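Long-range contacts in translation initiation factor eif-2b-like protein (Chaetomium thermophilum, PDB 4ZEO), which serves as the delta subunit of the heterodecameric guanine nucleotide exchange factor eIF2B and probably acts in translation initiation: residues Leu178-Leu183 and Leu260-Ile265; Lys172-Leu178 and Arg220-Met226. The contacts are given in a common frame with arbitrary orientation. Numbering follows the deposited sequence.

Contact 1 (Leu178-Leu183 and Leu260-Ile265)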
loop_
_atom_site.group_PDB
_atom_site.type_symbol
_atom_site.label_atom_id
_atom_site.label_comp_id
_atom_site.label_asym_id
_atom_site.label_seq_id
_atom_site.Cartn_x
_atom_site.Cartn_y
_atom_site.Cartn_z
ATOM N N LEU A 178 -1.425 -7.031 -2.234
ATOM C CA LEU A 178 -1.317 -7.835 -1.019
ATOM C C LEU A 178 -2.658 -8.511 -0.661
ATOM O O LEU A 178 -2.704 -9.715 -0.387
ATOM C CB LEU A 178 -0.813 -6.978 0.158
ATOM C CG LEU A 178 -0.817 -7.667 1.536
ATOM C CD1 LEU A 178 0.047 -8.913 1.552
ATOM C CD2 LEU A 178 -0.382 -6.725 2.639
ATOM N N LYS A 179 -3.739 -7.744 -0.700
ATOM C CA LYS A 179 -5.057 -8.273 -0.374
ATOM C C LYS A 179 -5.486 -9.386 -1.328
ATOM O O LYS A 179 -5.991 -10.415 -0.889
ATOM C CB LYS A 179 -6.104 -7.157 -0.398
ATOM C CG LYS A 179 -7.381 -7.510 0.314
ATOM C CD LYS A 179 -8.477 -6.485 0.068
ATOM C CE LYS A 179 -9.752 -6.898 0.751
ATOM N NZ LYS A 179 -10.830 -5.831 0.802
ATOM N N ALA A 180 -5.272 -9.183 -2.624
ATOM C CA ALA A 180 -5.630 -10.184 -3.614
ATOM C C ALA A 180 -4.834 -11.464 -3.345
ATOM O O ALA A 180 -5.382 -12.565 -3.359
ATOM C CB ALA A 180 -5.363 -9.651 -5.036
ATOM N N THR A 181 -3.553 -11.292 -3.024
ATOM C CA THR A 181 -2.674 -12.398 -2.695
ATOM C C THR A 181 -3.128 -13.153 -1.452
ATOM O O THR A 181 -3.168 -14.385 -1.454
ATOM C CB THR A 181 -1.229 -11.912 -2.460
ATOM O OG1 THR A 181 -0.765 -11.197 -3.608
ATOM C CG2 THR A 181 -0.287 -13.080 -2.176
ATOM N N LEU A 182 -3.455 -12.427 -0.386
ATOM C CA LEU A 182 -3.871 -13.067 0.859
ATOM C C LEU A 182 -5.171 -13.846 0.657
ATOM O O LEU A 182 -5.331 -14.934 1.197
ATOM C CB LEU A 182 -4.048 -12.031 1.977
ATOM C CG LEU A 182 -2.696 -11.423 2.393
ATOM C CD1 LEU A 182 -2.804 -10.368 3.485
ATOM C CD2 LEU A 182 -1.762 -12.508 2.804
ATOM N N LEU A 183 -6.099 -13.290 -0.125
ATOM C CA LEU A 183 -7.348 -13.984 -0.414
ATOM C C LEU A 183 -7.144 -15.228 -1.282
ATOM O O LEU A 183 -7.799 -16.240 -1.070
ATOM C CB LEU A 183 -8.340 -13.048 -1.095
ATOM C CG LEU A 183 -8.922 -11.939 -0.225
ATOM C CD1 LEU A 183 -9.798 -11.032 -1.067
ATOM C CD2 LEU A 183 -9.683 -12.510 0.964
ATOM N N LEU A 260 -4.911 -10.629 9.616
ATOM C CA LEU A 260 -3.907 -9.802 8.973
ATOM C C LEU A 260 -4.536 -8.789 8.001
ATOM O O LEU A 260 -4.191 -7.613 8.023
ATOM C CB LEU A 260 -2.891 -10.671 8.238
ATOM C CG LEU A 260 -1.633 -9.916 7.812
ATOM C CD1 LEU A 260 -0.762 -9.641 9.004
ATOM C CD2 LEU A 260 -0.854 -10.669 6.771
ATOM N N ILE A 261 -5.492 -9.239 7.191
ATOM C CA ILE A 261 -6.172 -8.361 6.252
ATOM C C ILE A 261 -6.869 -7.240 6.998
ATOM O O ILE A 261 -6.775 -6.062 6.636
ATOM C CB ILE A 261 -7.197 -9.136 5.399
ATOM C CG1 ILE A 261 -6.459 -10.058 4.419
ATOM C CG2 ILE A 261 -8.123 -8.196 4.661
ATOM C CD1 ILE A 261 -7.388 -10.857 3.505
ATOM N N ASN A 262 -7.535 -7.591 8.078
ATOM C CA ASN A 262 -8.225 -6.574 8.828
ATOM C C ASN A 262 -7.297 -5.558 9.482
ATOM O O ASN A 262 -7.509 -4.359 9.395
ATOM C CB ASN A 262 -9.108 -7.181 9.897
ATOM C CG ASN A 262 -9.738 -6.127 10.718
ATOM O OD1 ASN A 262 -10.400 -5.246 10.177
ATOM N ND2 ASN A 262 -9.515 -6.162 12.019
ATOM N N GLU A 263 -6.279 -6.044 10.163
ATOM C CA GLU A 263 -5.402 -5.154 10.898
ATOM C C GLU A 263 -4.385 -4.390 10.018
ATOM O O GLU A 263 -4.139 -3.206 10.249
ATOM C CB GLU A 263 -4.704 -5.949 11.990
ATOM C CG GLU A 263 -3.355 -5.465 12.390
ATOM C CD GLU A 263 -2.676 -6.413 13.361
ATOM O OE1 GLU A 263 -1.760 -7.151 12.938
ATOM O OE2 GLU A 263 -3.080 -6.424 14.545
ATOM N N ARG A 264 -3.824 -5.031 9.001
ATOM C CA ARG A 264 -2.822 -4.360 8.195
ATOM C C ARG A 264 -3.385 -3.685 6.932
ATOM O O ARG A 264 -2.692 -2.930 6.284
ATOM C CB ARG A 264 -1.714 -5.336 7.778
ATOM C CG ARG A 264 -1.208 -6.300 8.830
ATOM C CD ARG A 264 -0.660 -5.646 10.090
ATOM N NE ARG A 264 0.603 -4.983 9.834
ATOM C CZ ARG A 264 1.817 -5.491 10.030
ATOM N NH1 ARG A 264 2.858 -4.734 9.723
ATOM N NH2 ARG A 264 2.011 -6.711 10.535
ATOM N N ILE A 265 -4.625 -3.969 6.567
ATOM C CA ILE A 265 -5.226 -3.363 5.378
ATOM C C ILE A 265 -6.502 -2.594 5.676
ATOM O O ILE A 265 -6.517 -1.361 5.616
ATOM C CB ILE A 265 -5.542 -4.407 4.307
ATOM C CG1 ILE A 265 -4.257 -5.129 3.902
ATOM C CG2 ILE A 265 -6.244 -3.748 3.099
ATOM C CD1 ILE A 265 -4.452 -6.206 2.866
#

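Contact 2 (Lys172-Leu178 and Arg220-Met226)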
loop_
_atom_site.group_PDB
_atom_site.type_symbol
_atom_site.label_atom_id
_atom_site.label_comp_id
_atom_site.label_asym_id
_atom_site.label_seq_id
_atom_site.Cartn_x
_atom_site.Cartn_y
_atom_site.Cartn_z
ATOM N N LYS A 172 -2.347 -2.685 -9.450
ATOM C CA LYS A 172 -1.137 -1.872 -9.442
ATOM C C LYS A 172 -0.513 -1.603 -8.085
ATOM O O LYS A 172 0.665 -1.850 -7.903
ATOM C CB LYS A 172 -1.398 -0.525 -10.146
ATOM C CG LYS A 172 -2.223 -0.642 -11.390
ATOM C CD LYS A 172 -2.325 0.670 -12.130
ATOM C CE LYS A 172 -3.091 0.475 -13.452
ATOM N NZ LYS A 172 -2.437 1.135 -14.624
ATOM N N ASP A 173 -1.274 -1.099 -7.130
ATOM C CA ASP A 173 -0.668 -0.734 -5.854
ATOM C C ASP A 173 -0.359 -1.948 -4.976
ATOM O O ASP A 173 -0.951 -3.017 -5.125
ATOM C CB ASP A 173 -1.551 0.265 -5.115
ATOM C CG ASP A 173 -2.898 -0.290 -4.798
ATOM O OD1 ASP A 173 -3.600 -0.703 -5.748
ATOM O OD2 ASP A 173 -3.247 -0.324 -3.602
ATOM N N SER A 174 0.601 -1.762 -4.078
ATOM C CA SER A 174 1.096 -2.820 -3.213
ATOM C C SER A 174 0.023 -3.370 -2.269
ATOM O O SER A 174 0.011 -4.563 -1.975
ATOM C CB SER A 174 2.292 -2.319 -2.396
ATOM O OG SER A 174 1.957 -1.141 -1.701
ATOM N N ILE A 175 -0.849 -2.499 -1.778
ATOM C CA ILE A 175 -1.910 -2.915 -0.876
ATOM C C ILE A 175 -2.972 -3.770 -1.578
ATOM O O ILE A 175 -3.382 -4.797 -1.030
ATOM C CB ILE A 175 -2.533 -1.687 -0.197
ATOM C CG1 ILE A 175 -1.485 -1.102 0.735
ATOM C CG2 ILE A 175 -3.734 -2.041 0.628
ATOM C CD1 ILE A 175 -0.911 -2.117 1.683
ATOM N N SER A 176 -3.386 -3.370 -2.785
ATOM C CA SER A 176 -4.336 -4.156 -3.586
ATOM C C SER A 176 -3.720 -5.487 -3.933
ATOM O O SER A 176 -4.377 -6.527 -3.906
ATOM C CB SER A 176 -4.691 -3.467 -4.903
ATOM O OG SER A 176 -5.487 -2.331 -4.714
ATOM N N ARG A 177 -2.443 -5.444 -4.282
ATOM C CA ARG A 177 -1.746 -6.663 -4.626
ATOM C C ARG A 177 -1.714 -7.590 -3.408
ATOM O O ARG A 177 -2.009 -8.783 -3.531
ATOM C CB ARG A 177 -0.336 -6.354 -5.133
ATOM C CG ARG A 177 -0.307 -5.721 -6.509
ATOM C CD ARG A 177 1.103 -5.233 -6.830
ATOM N NE ARG A 177 2.007 -6.369 -6.976
ATOM C CZ ARG A 177 3.332 -6.282 -7.042
ATOM N NH1 ARG A 177 3.932 -5.097 -6.969
ATOM N NH2 ARG A 177 4.052 -7.390 -7.176
ATOM N N LEU A 178 -1.425 -7.031 -2.234
ATOM C CA LEU A 178 -1.317 -7.835 -1.019
ATOM C C LEU A 178 -2.658 -8.511 -0.661
ATOM O O LEU A 178 -2.704 -9.715 -0.387
ATOM C CB LEU A 178 -0.813 -6.978 0.158
ATOM C CG LEU A 178 -0.817 -7.667 1.536
ATOM C CD1 LEU A 178 0.047 -8.913 1.552
ATOM C CD2 LEU A 178 -0.382 -6.725 2.639
ATOM N N ARG A 220 5.261 -10.518 -11.557
ATOM C CA ARG A 220 5.827 -9.224 -11.227
ATOM C C ARG A 220 6.691 -9.345 -9.983
ATOM O O ARG A 220 6.336 -10.070 -9.059
ATOM C CB ARG A 220 4.713 -8.196 -11.013
ATOM C CG ARG A 220 5.216 -6.775 -10.821
ATOM C CD ARG A 220 4.093 -5.783 -10.622
ATOM N NE ARG A 220 4.634 -4.495 -10.199
ATOM C CZ ARG A 220 3.907 -3.415 -9.933
ATOM N NH1 ARG A 220 2.586 -3.451 -10.051
ATOM N NH2 ARG A 220 4.511 -2.301 -9.544
ATOM N N PRO A 221 7.809 -8.604 -9.935
ATOM C CA PRO A 221 8.572 -8.599 -8.692
ATOM C C PRO A 221 7.675 -8.177 -7.532
ATOM O O PRO A 221 6.869 -7.256 -7.665
ATOM C CB PRO A 221 9.666 -7.561 -8.972
ATOM C CG PRO A 221 9.887 -7.674 -10.444
ATOM C CD PRO A 221 8.496 -7.830 -10.991
ATOM N N MET A 222 7.758 -8.903 -6.427
ATOM C CA MET A 222 6.886 -8.679 -5.290
ATOM C C MET A 222 7.222 -7.397 -4.529
ATOM O O MET A 222 8.390 -7.058 -4.357
ATOM C CB MET A 222 6.939 -9.877 -4.341
ATOM C CG MET A 222 6.387 -11.151 -4.935
ATOM S SD MET A 222 6.125 -12.418 -3.673
ATOM C CE MET A 222 7.605 -12.198 -2.688
ATOM N N CYS A 223 6.181 -6.719 -4.049
ATOM C CA CYS A 223 6.340 -5.547 -3.204
ATOM C C CYS A 223 6.702 -5.967 -1.753
ATOM O O CYS A 223 6.600 -7.148 -1.392
ATOM C CB CYS A 223 5.048 -4.711 -3.234
ATOM S SG CYS A 223 3.495 -5.623 -2.853
ATOM N N PHE A 224 7.136 -5.010 -0.931
ATOM C CA PHE A 224 7.504 -5.308 0.455
ATOM C C PHE A 224 6.320 -5.900 1.220
ATOM O O PHE A 224 6.502 -6.804 2.041
ATOM C CB PHE A 224 7.988 -4.050 1.178
ATOM C CG PHE A 224 9.342 -3.590 0.751
ATOM C CD1 PHE A 224 10.178 -4.418 0.036
ATOM C CD2 PHE A 224 9.788 -2.325 1.068
ATOM C CE1 PHE A 224 11.438 -3.983 -0.375
ATOM C CE2 PHE A 224 11.050 -1.893 0.659
ATOM C CZ PHE A 224 11.866 -2.741 -0.063
ATOM N N ALA A 225 5.109 -5.409 0.912
ATOM C CA ALA A 225 3.886 -5.844 1.593
ATOM C C ALA A 225 3.677 -7.351 1.464
ATOM O O ALA A 225 3.431 -8.044 2.468
ATOM C CB ALA A 225 2.671 -5.090 1.043
ATOM N N MET A 226 3.827 -7.843 0.236
ATOM C CA MET A 226 3.748 -9.261 -0.052
ATOM C C MET A 226 4.899 -10.003 0.620
ATOM O O MET A 226 4.699 -11.045 1.230
ATOM C CB MET A 226 3.774 -9.499 -1.559
ATOM C CG MET A 226 2.489 -9.120 -2.265
ATOM S SD MET A 226 2.635 -9.111 -4.071
ATOM C CE MET A 226 2.748 -10.882 -4.354
HETATM O O HOH W 1 4.037 -10.271 -7.770
#

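Contact 1 (Leu178-Leu183 and Leu260-Ile265)
Two helices of the helical N-terminal domain of this eIF2B delta subunit pack here as an antiparallel pair. Residues 178-183 belong to helix 174-191 and residues 260-265 to helix 246-277. The local axes run at 169° and approach to 10.9 Å. No hydrogen bond crosses the interface; 329 Å² is buried, mostly by leucine and isoleucine, with Lys179 at the margin. Leu178 and Leu182, one turn apart, both point toward the partner helix but use different rotamers. Leu178 is tp and brings CD2 to 4.1 Å from Ile265 CD1. Leu182 is mt and wedges CD1 between Leu260 and Ile261. Ile261 and Ile265 are both mt, so their CD1 methyls are fully extended. The CA-CB bond of Ile261 points sideways, yet this rotamer carries CD1 across to Leu183. Lys179 is extended, with all four chi angles t. Its CE comes within 4.4 Å of Ile261 CG2, and its CB packs 3.8 Å from Ile265 CD1. Arg264 starts toward the interface, but its mmm chain turns the guanidinium away, to Thr394. A wider pi-type turn spans 262-265, where the Ile265 N to Ile261 O bond is weak. The exposed edge is closed by Leu183 CD2, 3.8 Å from Ile261 CD1.

Contact 2 (Lys172-Leu178 and Arg220-Met226)
Arg177 supplies most of the polar bonding between these segments. Its NH2 donates to Pro221 O at 2.9 Å, nearly in line. The same NH2 donates at 2.9 Å to a water, which donates to Arg220 O at 2.6 Å, so it reaches two consecutive carbonyls, one directly and one through water. Arg220 lies flat on the Arg177 guanidinium, with centres 4.1 Å apart and planes at 14°. Arg177 NH1 and Arg220 NE are 3.4 Å apart, but both are donors, so this is a stack of like charges. Cys223 SG covers the opposite face of Arg177. Arg220 NH1 also makes a weak bond to Lys172 O, at 3.3 Å. Ser174 turns CB to Cys223 SG at 3.5 Å, while its OG is bonded to Asn396. Ala225 CB meets Leu178 CD2 at 3.8 Å. Asp173 satisfies the start of its own helix: OD2 accepts from Ser176 N at 3.2 Å, and OD1 accepts from Ser176 OG at 2.7 Å. Asp173 and Cys223 are the N-caps of helices 174-191 and 224-239, whose starts pack together. Arg177 ties the first to the turn after helix 200-219. This is helix packing within the helical N-terminal domain of the eIF2B alpha/beta/delta family.

In the fold
Both contacts use helix 174-191, and their centres lie 11 Å apart. Contact 2 sets its N-terminal end against the start of helix 224-239; contact 1 sets the next turns against helix 246-277. Leu178 is shared, reaching Ala225 in one and Ile265 in the other. The contacts also touch directly: Thr181 OG1 lies 3.6 Å from Met226 CE, and Ile265 CG2 lies 3.9 Å from Ile175 CG2. Their segments alternate along the chain, and helix 174-191 packs against both helix 224-239 and helix 246-277. Ser174 and Arg264 also bond to Asn396 and Thr394, in a loop after strand 387-391 of the parallel sheet. The helical domain is thereby tied to the Rossmann-like domain.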